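Local coordinates for digeranylgeranylglycerophospholipid reductase (Sulfolobus acidocaldarius, PDB 4OPC), which reduces the double bonds of the isoprenoid chains of archaeal membrane lipids, using one bound FAD per subunit, at residues 180-185 / 350-355; 229-234 / 240-245. All coordinates share one frame; numbering follows the deposited sequence.

Both contacts involve the large mixed sheet through its neighbouring strands 183-193 and 226-234, and their centres are 15 Å apart. Contact 1 ties the start of strand 183-193 to helix 332-357, and contact 2 packs strand 226-234 against the helix that follows it, nested inside the loop closed by contact 1. The two strands are joined where V185 O lies 2.9 Å from I233 N, probably a hydrogen bond. K181 O, a member of contact 1, probably also accepts a bond from Q234 NE2. Both contacts line the pocket of the bound phospholipid, through D184 and L355 in contact 1 and G232 in contact 2; between nearest atoms, G232 is about 7 Å from the bound dihydroflavine-adenine dinucleotide (FDA).

Contact 1 (180-185 / 350-355); sequences DKDADV and IFRRFL. With PGT ((1S)-2-{[{[(2R)-2,3-dihydroxypropyl]oxy}(hydroxy)phosphoryl]oxy}-1-[(palmitoyloxy)methyl]ethyl stearate), chain C.
R352 reaches from helix 332-357 to the turn ahead of strand 183-193, where its NH2 meets D182 OD1 at 2.8 Å in a hydrogen-bonded salt bridge. The carboxylate and guanidinium planes stand nearly perpendicular, 86° apart, and the donor approaches OD1 from above the carboxylate plane. The arginine leaves the helix with CG anti to its backbone nitrogen and then bends at chi3 (80°), which brings the guanidinium to the turn. There R352 NH1 also makes a weak bond of 3.2 Å to the backbone K181 O, so the same group bonds the side chain firmly and the main chain weakly; Q234 NE2 also donates to K181 O. This is the tight part of the contact, and D349 adds a second carboxylate to R352 NH2.

The R353 side is looser and wetter. R353 NH2 sits 3.8 Å from D182 OD1, a long ion pair in which no N-H points at the oxygen. A water bridges the two residues, making a short contact of 2.5 Å to D182 OD2 and accepting from R353 NH2 at 2.9 Å, in the plane of that guanidinium. The stronger anchors of R353 lie elsewhere, in N449 and D349.

On the side of the helix that meets the lipid, the contacts are hydrocarbon: L355 CD1 lies 3.7 Å from PGT C19, and R352 CG is near C47. With two arginines close by and R274 a more distant neighbour, D182 is probably ionised, and its charge, together with that of D349, would offset theirs, while the aliphatic part of R352 faces the lipid tail.

Contact 2 (229-234 / 240-245); sequences VGLGIQ and PSIHEY
S241 O collects two backbone N-H groups in the first turn of helix 242-253, from E244 N at 2.9 Å and from Y245 N at 3.2 Å, and the second of these donors belongs to a residue whose side chain lies against strand 226-234. S241 is the N-cap of that helix, and its OG adds weak capping bonds from H243 N and E244 N. The first turn is thus capped locally, while its contact with the strand is made by hydrocarbon.

L231 and I242 form one half of the apolar interface. Their side chains slide past each other in opposite directions, with L231 CD2 3.7 Å from I242 CG1. I242 holds CG1 anti to its backbone nitrogen (chi1 -170°) and runs on nearly straight, which lays CD1 against the strand backbone, 3.6 Å from L231 O. The other branch of L231 turns to the next residue of the same helix face, its CD1 resting 3.7 Å from Y245 CB, so the leucine straddles the two helix residues.

I233 makes the other half with a single methyl. Its CD1 lies 4.1 Å from Y245 CE2, approaching the ring at an angle, and also comes close to I242 CB. P240 O lies at the ring edge, in its plane, 3.5 Å from Y245 CE2.

L231 and I233 point to the helix, whereas G232 between them touches the bound phospholipid, so the strand carries the helix on one face and lipid on the other. P213 and Y239 pack around I233 and Y245, and Y246 covers L231 farther along the helix. The strand runs between the antiparallel strands 216-221 and 183-193; V185 of the latter touches both isoleucines, and H243 sets its ring edge-to-face with Y187.

Contact 1 (180-185 / 350-355)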
ATOM      1  N   ASP A 180      -2.894 -13.131  -8.863  1.00 14.10           N
ATOM      2  CA  ASP A 180      -3.452 -13.463  -7.553  1.00 13.05           C
ATOM      3  C   ASP A 180      -2.369 -13.615  -6.473  1.00 12.86           C
ATOM      4  O   ASP A 180      -2.606 -13.351  -5.309  1.00 13.48           O
ATOM      5  CB  ASP A 180      -4.268 -14.765  -7.622  1.00 16.29           C
ATOM      6  CG  ASP A 180      -5.565 -14.623  -8.405  1.00 21.83           C
ATOM      7  OD1 ASP A 180      -6.029 -13.486  -8.644  1.00 21.95           O
ATOM      8  OD2 ASP A 180      -6.135 -15.667  -8.772  1.00 24.33           O
ATOM      9  N   LYS A 181      -1.181 -14.047  -6.880  1.00 13.54           N
ATOM     10  CA  LYS A 181      -0.086 -14.226  -5.929  1.00 13.72           C
ATOM     11  C   LYS A 181       0.610 -12.917  -5.583  1.00 14.68           C
ATOM     12  O   LYS A 181       1.517 -12.912  -4.738  1.00 14.45           O
ATOM     13  CB  LYS A 181       0.938 -15.218  -6.477  1.00 15.19           C
ATOM     14  CG  LYS A 181       0.424 -16.661  -6.540  1.00 17.18           C
ATOM     15  CD  LYS A 181       1.430 -17.618  -7.179  1.00 18.59           C
ATOM     16  CE  LYS A 181       1.548 -17.356  -8.672  1.00 32.61           C
ATOM     17  NZ  LYS A 181       0.208 -17.312  -9.338  1.00 44.69           N
ATOM     18  N   ASP A 182       0.188 -11.811  -6.203  1.00 11.95           N
ATOM     19  CA  ASP A 182       0.773 -10.493  -5.938  1.00 12.11           C
ATOM     20  C   ASP A 182      -0.121  -9.665  -5.012  1.00 11.32           C
ATOM     21  O   ASP A 182      -0.069  -8.426  -5.014  1.00 11.83           O
ATOM     22  CB  ASP A 182       1.035  -9.744  -7.248  1.00 12.21           C
ATOM     23  CG  ASP A 182       2.208 -10.300  -8.037  1.00 14.44           C
ATOM     24  OD1 ASP A 182       2.982 -11.138  -7.523  1.00 17.95           O
ATOM     25  OD2 ASP A 182       2.372  -9.898  -9.205  1.00 18.33           O
ATOM     26  N   ALA A 183      -0.927 -10.344  -4.196  1.00 10.92           N
ATOM     27  CA  ALA A 183      -1.688  -9.689  -3.142  1.00 11.42           C
ATOM     28  C   ALA A 183      -1.825 -10.646  -1.978  1.00 12.13           C
ATOM     29  O   ALA A 183      -1.618 -11.858  -2.131  1.00 12.58           O
ATOM     30  CB  ALA A 183      -3.080  -9.271  -3.649  1.00 14.92           C
ATOM     31  N   ASP A 184      -2.112 -10.088  -0.814  1.00 11.87           N
ATOM     32  CA  ASP A 184      -2.477 -10.878   0.345  0.51 14.55           C
ATOM     33  C   ASP A 184      -3.936 -10.595   0.703  1.00 13.64           C
ATOM     34  O   ASP A 184      -4.470  -9.532   0.403  1.00 15.91           O
ATOM     35  CB  ASP A 184      -1.556 -10.563   1.541  0.51 12.99           C
ATOM     36  CG  ASP A 184      -0.212 -11.297   1.472  0.51 19.48           C
ATOM     37  OD1 ASP A 184       0.272 -11.550   0.349  0.51 16.30           O
ATOM     38  OD2 ASP A 184       0.373 -11.615   2.543  0.51 15.27           O
ATOM     39  N   VAL A 185      -4.574 -11.550   1.355  1.00 12.91           N
ATOM     40  CA  VAL A 185      -5.830 -11.269   2.013  1.00 13.81           C
ATOM     41  C   VAL A 185      -5.420 -11.059   3.465  1.00 12.67           C
ATOM     42  O   VAL A 185      -4.548 -11.770   3.994  1.00 13.67           O
ATOM     43  CB  VAL A 185      -6.864 -12.402   1.846  1.00 17.10           C
ATOM     44  CG1 VAL A 185      -6.309 -13.715   2.291  1.00 21.50           C
ATOM     45  CG2 VAL A 185      -8.145 -12.088   2.620  1.00 18.06           C
ATOM     46  N   ILE A 350      10.845  -8.073  -5.543  1.00 12.47           N
ATOM     47  CA  ILE A 350      11.797  -9.184  -5.645  0.67 12.33           C
ATOM     48  C   ILE A 350      12.063  -9.795  -4.270  1.00 12.13           C
ATOM     49  O   ILE A 350      11.990 -11.017  -4.076  1.00 14.29           O
ATOM     50  CB  ILE A 350      13.146  -8.705  -6.240  0.67 11.44           C
ATOM     51  CG1 ILE A 350      12.981  -8.316  -7.711  0.67 19.14           C
ATOM     52  CG2 ILE A 350      14.207  -9.774  -6.104  0.67 14.77           C
ATOM     53  CD1 ILE A 350      12.706  -9.483  -8.640  0.67 19.38           C
ATOM     54  N   PHE A 351      12.375  -8.944  -3.296  1.00 13.12           N
ATOM     55  CA  PHE A 351      12.733  -9.420  -1.966  1.00 15.07           C
ATOM     56  C   PHE A 351      11.581 -10.196  -1.320  1.00 12.21           C
ATOM     57  O   PHE A 351      11.797 -11.274  -0.751  1.00 13.91           O
ATOM     58  CB  PHE A 351      13.214  -8.238  -1.108  1.00 15.56           C
ATOM     59  CG  PHE A 351      13.899  -8.633   0.171  1.00 14.20           C
ATOM     60  CD1 PHE A 351      14.854  -9.638   0.201  1.00 18.06           C
ATOM     61  CD2 PHE A 351      13.623  -7.954   1.341  1.00 17.95           C
ATOM     62  CE1 PHE A 351      15.483  -9.983   1.390  1.00 18.83           C
ATOM     63  CE2 PHE A 351      14.257  -8.296   2.526  1.00 22.21           C
ATOM     64  CZ  PHE A 351      15.197  -9.305   2.538  1.00 19.86           C
ATOM     65  N   ARG A 352      10.358  -9.682  -1.452  1.00 12.69           N
ATOM     66  CA  ARG A 352       9.169 -10.376  -0.963  1.00 13.15           C
ATOM     67  C   ARG A 352       9.057 -11.815  -1.478  1.00 11.90           C
ATOM     68  O   ARG A 352       8.705 -12.726  -0.727  1.00 13.84           O
ATOM     69  CB  ARG A 352       7.897  -9.596  -1.358  1.00 15.32           C
ATOM     70  CG  ARG A 352       6.663 -10.493  -1.495  1.00 23.19           C
ATOM     71  CD  ARG A 352       5.460  -9.793  -2.068  1.00 28.22           C
ATOM     72  NE  ARG A 352       5.468  -9.657  -3.526  1.00 35.77           N
ATOM     73  CZ  ARG A 352       4.871 -10.505  -4.359  1.00 18.41           C
ATOM     74  NH1 ARG A 352       4.234 -11.556  -3.877  1.00 19.29           N
ATOM     75  NH2 ARG A 352       4.859 -10.275  -5.664  1.00 18.55           N
ATOM     76  N   ARG A 353       9.308 -12.005  -2.765  1.00 12.87           N
ATOM     77  CA  ARG A 353       9.160 -13.317  -3.386  1.00 14.68           C
ATOM     78  C   ARG A 353      10.106 -14.313  -2.739  1.00 14.29           C
ATOM     79  O   ARG A 353       9.751 -15.462  -2.478  1.00 16.69           O
ATOM     80  CB  ARG A 353       9.429 -13.213  -4.884  1.00 14.72           C
ATOM     81  CG  ARG A 353       8.350 -12.455  -5.630  1.00 15.52           C
ATOM     82  CD  ARG A 353       8.842 -11.974  -6.985  1.00 15.59           C
ATOM     83  NE  ARG A 353       7.925 -10.960  -7.489  1.00 15.62           N
ATOM     84  CZ  ARG A 353       7.176 -11.085  -8.578  1.00 17.29           C
ATOM     85  NH1 ARG A 353       7.261 -12.166  -9.341  1.00 21.28           N
ATOM     86  NH2 ARG A 353       6.355 -10.107  -8.920  1.00 18.25           N
ATOM     87  N   PHE A 354      11.324 -13.864  -2.468  1.00 13.74           N
ATOM     88  CA  PHE A 354      12.282 -14.656  -1.735  1.00 14.31           C
ATOM     89  C   PHE A 354      11.785 -14.988  -0.321  1.00 13.05           C
ATOM     90  O   PHE A 354      11.770 -16.155   0.078  1.00 13.95           O
ATOM     91  CB  PHE A 354      13.612 -13.892  -1.705  1.00 13.72           C
ATOM     92  CG  PHE A 354      14.661 -14.489  -0.809  1.00 12.83           C
ATOM     93  CD1 PHE A 354      15.302 -15.679  -1.140  1.00 16.16           C
ATOM     94  CD2 PHE A 354      15.026 -13.837   0.358  1.00 16.90           C
ATOM     95  CE1 PHE A 354      16.294 -16.199  -0.310  1.00 16.42           C
ATOM     96  CE2 PHE A 354      16.010 -14.353   1.187  1.00 20.30           C
ATOM     97  CZ  PHE A 354      16.644 -15.530   0.851  1.00 17.10           C
ATOM     98  N   LEU A 355      11.385 -13.967   0.431  1.00 13.20           N
ATOM     99  CA  LEU A 355      10.960 -14.175   1.811  1.00 13.52           C
ATOM    100  C   LEU A 355       9.777 -15.139   1.884  1.00 14.46           C
ATOM    101  O   LEU A 355       9.722 -15.988   2.769  1.00 15.98           O
ATOM    102  CB  LEU A 355      10.600 -12.836   2.472  1.00 13.93           C
ATOM    103  CG  LEU A 355      11.763 -11.850   2.608  1.00 14.36           C
ATOM    104  CD1 LEU A 355      11.246 -10.530   3.162  1.00 20.20           C
ATOM    105  CD2 LEU A 355      12.883 -12.405   3.494  1.00 18.52           C
TER
HETATM  106  C48 PGT C 502       5.593 -10.962   3.172  1.00 35.70           C
HETATM  107  C47 PGT C 502       4.919 -10.120   2.109  1.00 36.57           C
HETATM  108  C46 PGT C 502       3.481  -9.864   2.509  1.00 40.41           C
HETATM  109  C45 PGT C 502       3.448  -9.219   3.881  1.00 37.95           C
HETATM  110  C44 PGT C 502       2.191  -8.392   4.051  1.00 33.93           C
HETATM  111  C43 PGT C 502       1.217  -9.111   4.967  1.00 29.17           C
HETATM  112  C42 PGT C 502      -0.086  -8.343   4.979  1.00 37.45           C
HETATM  113  C41 PGT C 502       0.166  -7.020   5.655  1.00 37.56           C
HETATM  114  C40 PGT C 502      -1.102  -6.505   6.291  1.00 26.52           C
HETATM  115  C39 PGT C 502      -0.694  -5.659   7.476  1.00 21.55           C
HETATM  116  C38 PGT C 502       0.225  -4.557   7.015  1.00 21.64           C
HETATM  117  C37 PGT C 502       0.759  -3.832   8.227  1.00 20.53           C
HETATM  118  C36 PGT C 502       1.590  -2.667   7.748  1.00 23.04           C
HETATM  119  C35 PGT C 502       2.420  -2.103   8.878  1.00 24.29           C
HETATM  120  C34 PGT C 502       3.191  -0.902   8.365  1.00 27.05           C
HETATM  121  C33 PGT C 502       4.280  -0.486   9.329  1.00 40.05           C
HETATM  122  C32 PGT C 502       4.426   1.023   9.366  1.00 44.73           C
HETATM  123  C31 PGT C 502       5.242   1.559   8.200  1.00 74.75           C
HETATM  124  O31 PGT C 502       4.750   2.433   7.511  1.00 62.53           O
HETATM  125  O2  PGT C 502       6.535   1.065   7.893  1.00 90.64           O
HETATM  126  C2  PGT C 502       7.638   1.847   8.312  1.00 59.88           C
HETATM  127  C1  PGT C 502       7.946   2.999   7.378  1.00 38.86           C
HETATM  128  O3P PGT C 502       6.957   3.340   6.427  1.00 47.77           O
HETATM  129  P   PGT C 502       7.313   3.190   4.889  1.00 35.23           P
HETATM  130  O1P PGT C 502       8.080   1.889   4.794  1.00 34.25           O
HETATM  131  O2P PGT C 502       6.065   3.137   4.021  1.00 27.37           O
HETATM  132  O4P PGT C 502       8.234   4.371   4.349  1.00 87.28           O
HETATM  133  C4  PGT C 502       8.926   5.257   5.205  1.00 59.92           C
HETATM  134  C5  PGT C 502       9.819   6.189   4.419  1.00 73.23           C
HETATM  135  O5  PGT C 502       9.452   7.524   4.681  1.00 70.98           O
HETATM  136  C6  PGT C 502       9.683   5.895   2.944  1.00 54.01           C
HETATM  137  O6  PGT C 502       8.974   6.920   2.286  1.00 42.32           O
HETATM  138  C3  PGT C 502       8.923   1.039   8.330  1.00 60.42           C
HETATM  139  O3  PGT C 502       8.922   0.003   9.283  1.00 58.66           O
HETATM  140  C11 PGT C 502       9.651  -1.123   8.855  1.00 52.27           C
HETATM  141  O11 PGT C 502      10.738  -0.977   8.331  1.00 49.31           O
HETATM  142  C12 PGT C 502       9.078  -2.513   9.039  1.00 47.25           C
HETATM  143  C13 PGT C 502      10.172  -3.557   8.959  1.00 38.70           C
HETATM  144  C14 PGT C 502       9.555  -4.930   9.122  1.00 51.67           C
HETATM  145  C15 PGT C 502       9.336  -5.571   7.768  1.00 52.48           C
HETATM  146  C16 PGT C 502       8.851  -6.996   7.935  1.00 39.09           C
HETATM  147  C17 PGT C 502       9.711  -7.906   7.085  1.00 37.16           C
HETATM  148  C18 PGT C 502       9.476  -9.356   7.454  1.00 49.04           C
HETATM  149  C19 PGT C 502      10.548 -10.222   6.823  1.00 69.04           C
HETATM  150  C20 PGT C 502      11.886 -10.005   7.503  1.00 63.92           C
HETATM  151  C21 PGT C 502      12.398 -11.322   8.052  1.00 44.21           C
HETATM  152  C22 PGT C 502      13.911 -11.363   8.008  1.00 44.62           C
HETATM  153  C23 PGT C 502      14.356 -12.809   7.960  1.00 37.91           C
HETATM  154  C24 PGT C 502      15.832 -12.892   7.637  1.00 47.78           C
HETATM  155  C25 PGT C 502      16.044 -13.804   6.449  1.00 44.25           C
HETATM  156  C26 PGT C 502      16.844 -13.080   5.386  1.00 36.43           C
HETATM  157  O   HOH W   1       4.261 -10.087 -10.861  1.00 23.03           O

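Contact 2 (229-234 / 240-245)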
ATOM      1  N   VAL A 229      -5.171  -6.641  16.225  1.00 14.53           N
ATOM      2  CA  VAL A 229      -4.477  -7.915  16.017  1.00 13.25           C
ATOM      3  C   VAL A 229      -4.997  -8.561  14.740  1.00 13.56           C
ATOM      4  O   VAL A 229      -6.202  -8.575  14.483  1.00 15.07           O
ATOM      5  CB  VAL A 229      -4.613  -8.863  17.252  1.00 16.30           C
ATOM      6  CG1 VAL A 229      -6.060  -8.972  17.708  1.00 23.12           C
ATOM      7  CG2 VAL A 229      -4.035 -10.231  16.944  1.00 16.68           C
ATOM      8  N   GLY A 230      -4.102  -9.067  13.908  1.00 13.52           N
ATOM      9  CA  GLY A 230      -4.535  -9.631  12.646  1.00 14.19           C
ATOM     10  C   GLY A 230      -3.460 -10.429  11.943  1.00 12.55           C
ATOM     11  O   GLY A 230      -2.379 -10.687  12.488  1.00 11.96           O
ATOM     12  N   LEU A 231      -3.769 -10.825  10.714  1.00 12.26           N
ATOM     13  CA  LEU A 231      -2.805 -11.533   9.887  1.00 10.87           C
ATOM     14  C   LEU A 231      -3.070 -11.294   8.418  1.00 11.39           C
ATOM     15  O   LEU A 231      -4.172 -10.910   8.020  1.00 11.94           O
ATOM     16  CB  LEU A 231      -2.804 -13.049  10.172  1.00 13.23           C
ATOM     17  CG  LEU A 231      -3.909 -13.862   9.500  1.00 12.65           C
ATOM     18  CD1 LEU A 231      -3.524 -15.344   9.458  1.00 15.87           C
ATOM     19  CD2 LEU A 231      -5.250 -13.682  10.209  1.00 15.05           C
ATOM     20  N   GLY A 232      -2.045 -11.535   7.615  1.00 11.94           N
ATOM     21  CA  GLY A 232      -2.159 -11.524   6.171  1.00 10.91           C
ATOM     22  C   GLY A 232      -1.606 -12.835   5.647  1.00 11.57           C
ATOM     23  O   GLY A 232      -0.632 -13.375   6.202  1.00 13.67           O
ATOM     24  N   ILE A 233      -2.231 -13.370   4.604  1.00 12.53           N
ATOM     25  CA  ILE A 233      -1.715 -14.566   3.936  1.00 13.27           C
ATOM     26  C   ILE A 233      -1.709 -14.324   2.436  1.00 14.40           C
ATOM     27  O   ILE A 233      -2.537 -13.570   1.922  1.00 14.46           O
ATOM     28  CB  ILE A 233      -2.524 -15.833   4.282  1.00 16.25           C
ATOM     29  CG1 ILE A 233      -3.937 -15.738   3.739  1.00 15.37           C
ATOM     30  CG2 ILE A 233      -2.559 -16.070   5.791  1.00 17.07           C
ATOM     31  CD1 ILE A 233      -4.766 -16.969   4.020  1.00 17.97           C
ATOM     32  N   GLN A 234      -0.770 -14.948   1.736  1.00 12.08           N
ATOM     33  CA  GLN A 234      -0.641 -14.761   0.294  1.00 11.46           C
ATOM     34  C   GLN A 234      -1.823 -15.349  -0.470  1.00 12.54           C
ATOM     35  O   GLN A 234      -2.258 -16.469  -0.208  1.00 13.30           O
ATOM     36  CB  GLN A 234       0.672 -15.368  -0.200  1.00 13.11           C
ATOM     37  CG  GLN A 234       0.890 -15.178  -1.693  1.00 12.64           C
ATOM     38  CD  GLN A 234       2.245 -15.651  -2.133  1.00 12.21           C
ATOM     39  OE1 GLN A 234       2.845 -16.530  -1.507  1.00 14.95           O
ATOM     40  NE2 GLN A 234       2.735 -15.098  -3.228  1.00 13.12           N
ATOM     41  N   PRO A 240      -6.751 -22.168   2.955  1.00 21.68           N
ATOM     42  CA  PRO A 240      -8.084 -22.125   3.558  1.00 30.31           C
ATOM     43  C   PRO A 240      -8.444 -20.721   4.023  1.00 21.09           C
ATOM     44  O   PRO A 240      -7.615 -19.807   3.982  1.00 22.91           O
ATOM     45  CB  PRO A 240      -7.949 -23.038   4.785  1.00 35.79           C
ATOM     46  CG  PRO A 240      -6.738 -23.846   4.555  1.00 29.64           C
ATOM     47  CD  PRO A 240      -5.826 -23.022   3.720  1.00 25.57           C
ATOM     48  N   SER A 241      -9.675 -20.576   4.490  1.00 22.72           N
ATOM     49  CA  SER A 241     -10.232 -19.299   4.917  1.00 21.62           C
ATOM     50  C   SER A 241      -9.343 -18.590   5.924  1.00 19.84           C
ATOM     51  O   SER A 241      -8.929 -19.190   6.921  1.00 20.38           O
ATOM     52  CB  SER A 241     -11.594 -19.540   5.559  1.00 23.97           C
ATOM     53  OG  SER A 241     -12.003 -18.403   6.293  1.00 30.71           O
ATOM     54  N   ILE A 242      -9.065 -17.315   5.672  1.00 18.76           N
ATOM     55  CA  ILE A 242      -8.266 -16.526   6.601  1.00 19.23           C
ATOM     56  C   ILE A 242      -8.983 -16.421   7.957  1.00 20.36           C
ATOM     57  O   ILE A 242      -8.325 -16.350   8.998  1.00 20.90           O
ATOM     58  CB  ILE A 242      -7.919 -15.133   6.040  1.00 16.23           C
ATOM     59  CG1 ILE A 242      -6.884 -14.446   6.938  1.00 18.00           C
ATOM     60  CG2 ILE A 242      -9.178 -14.282   5.887  1.00 18.96           C
ATOM     61  CD1 ILE A 242      -6.214 -13.257   6.287  1.00 20.08           C
ATOM     62  N   HIS A 243     -10.314 -16.427   7.948  1.00 19.56           N
ATOM     63  CA  HIS A 243     -11.078 -16.389   9.193  1.00 18.75           C
ATOM     64  C   HIS A 243     -10.758 -17.615  10.033  1.00 23.53           C
ATOM     65  O   HIS A 243     -10.765 -17.554  11.260  1.00 21.16           O
ATOM     66  CB  HIS A 243     -12.585 -16.340   8.917  1.00 19.09           C
ATOM     67  CG  HIS A 243     -13.043 -15.068   8.273  1.00 24.21           C
ATOM     68  ND1 HIS A 243     -14.149 -15.005   7.449  1.00 23.78           N
ATOM     69  CD2 HIS A 243     -12.542 -13.810   8.329  1.00 32.26           C
ATOM     70  CE1 HIS A 243     -14.312 -13.761   7.033  1.00 30.54           C
ATOM     71  NE2 HIS A 243     -13.348 -13.018   7.548  1.00 27.75           N
ATOM     72  N   GLU A 244     -10.477 -18.733   9.375  1.00 20.62           N
ATOM     73  CA  GLU A 244     -10.178 -19.963  10.094  1.00 21.16           C
ATOM     74  C   GLU A 244      -8.752 -19.941  10.641  1.00 18.97           C
ATOM     75  O   GLU A 244      -8.514 -20.408  11.749  1.00 21.69           O
ATOM     76  CB  GLU A 244     -10.454 -21.197   9.230  1.00 23.22           C
ATOM     77  CG  GLU A 244     -11.946 -21.464   8.996  1.00 23.62           C
ATOM     78  CD  GLU A 244     -12.724 -21.724  10.286  1.00 29.82           C
ATOM     79  OE1 GLU A 244     -12.203 -22.429  11.184  1.00 34.94           O
ATOM     80  OE2 GLU A 244     -13.862 -21.220  10.406  1.00 36.29           O
ATOM     81  N   TYR A 245      -7.809 -19.386   9.885  1.00 21.04           N
ATOM     82  CA  TYR A 245      -6.457 -19.186  10.420  1.00 16.78           C
ATOM     83  C   TYR A 245      -6.517 -18.305  11.657  1.00 19.31           C
ATOM     84  O   TYR A 245      -5.874 -18.590  12.667  1.00 17.98           O
ATOM     85  CB  TYR A 245      -5.545 -18.493   9.403  1.00 19.36           C
ATOM     86  CG  TYR A 245      -4.915 -19.394   8.368  1.00 20.01           C
ATOM     87  CD1 TYR A 245      -3.681 -19.990   8.596  1.00 18.90           C
ATOM     88  CD2 TYR A 245      -5.540 -19.623   7.148  1.00 23.69           C
ATOM     89  CE1 TYR A 245      -3.092 -20.813   7.643  1.00 21.17           C
ATOM     90  CE2 TYR A 245      -4.960 -20.432   6.189  1.00 20.66           C
ATOM     91  CZ  TYR A 245      -3.737 -21.025   6.442  1.00 22.03           C
ATOM     92  OH  TYR A 245      -3.164 -21.835   5.489  1.00 25.77           O
TER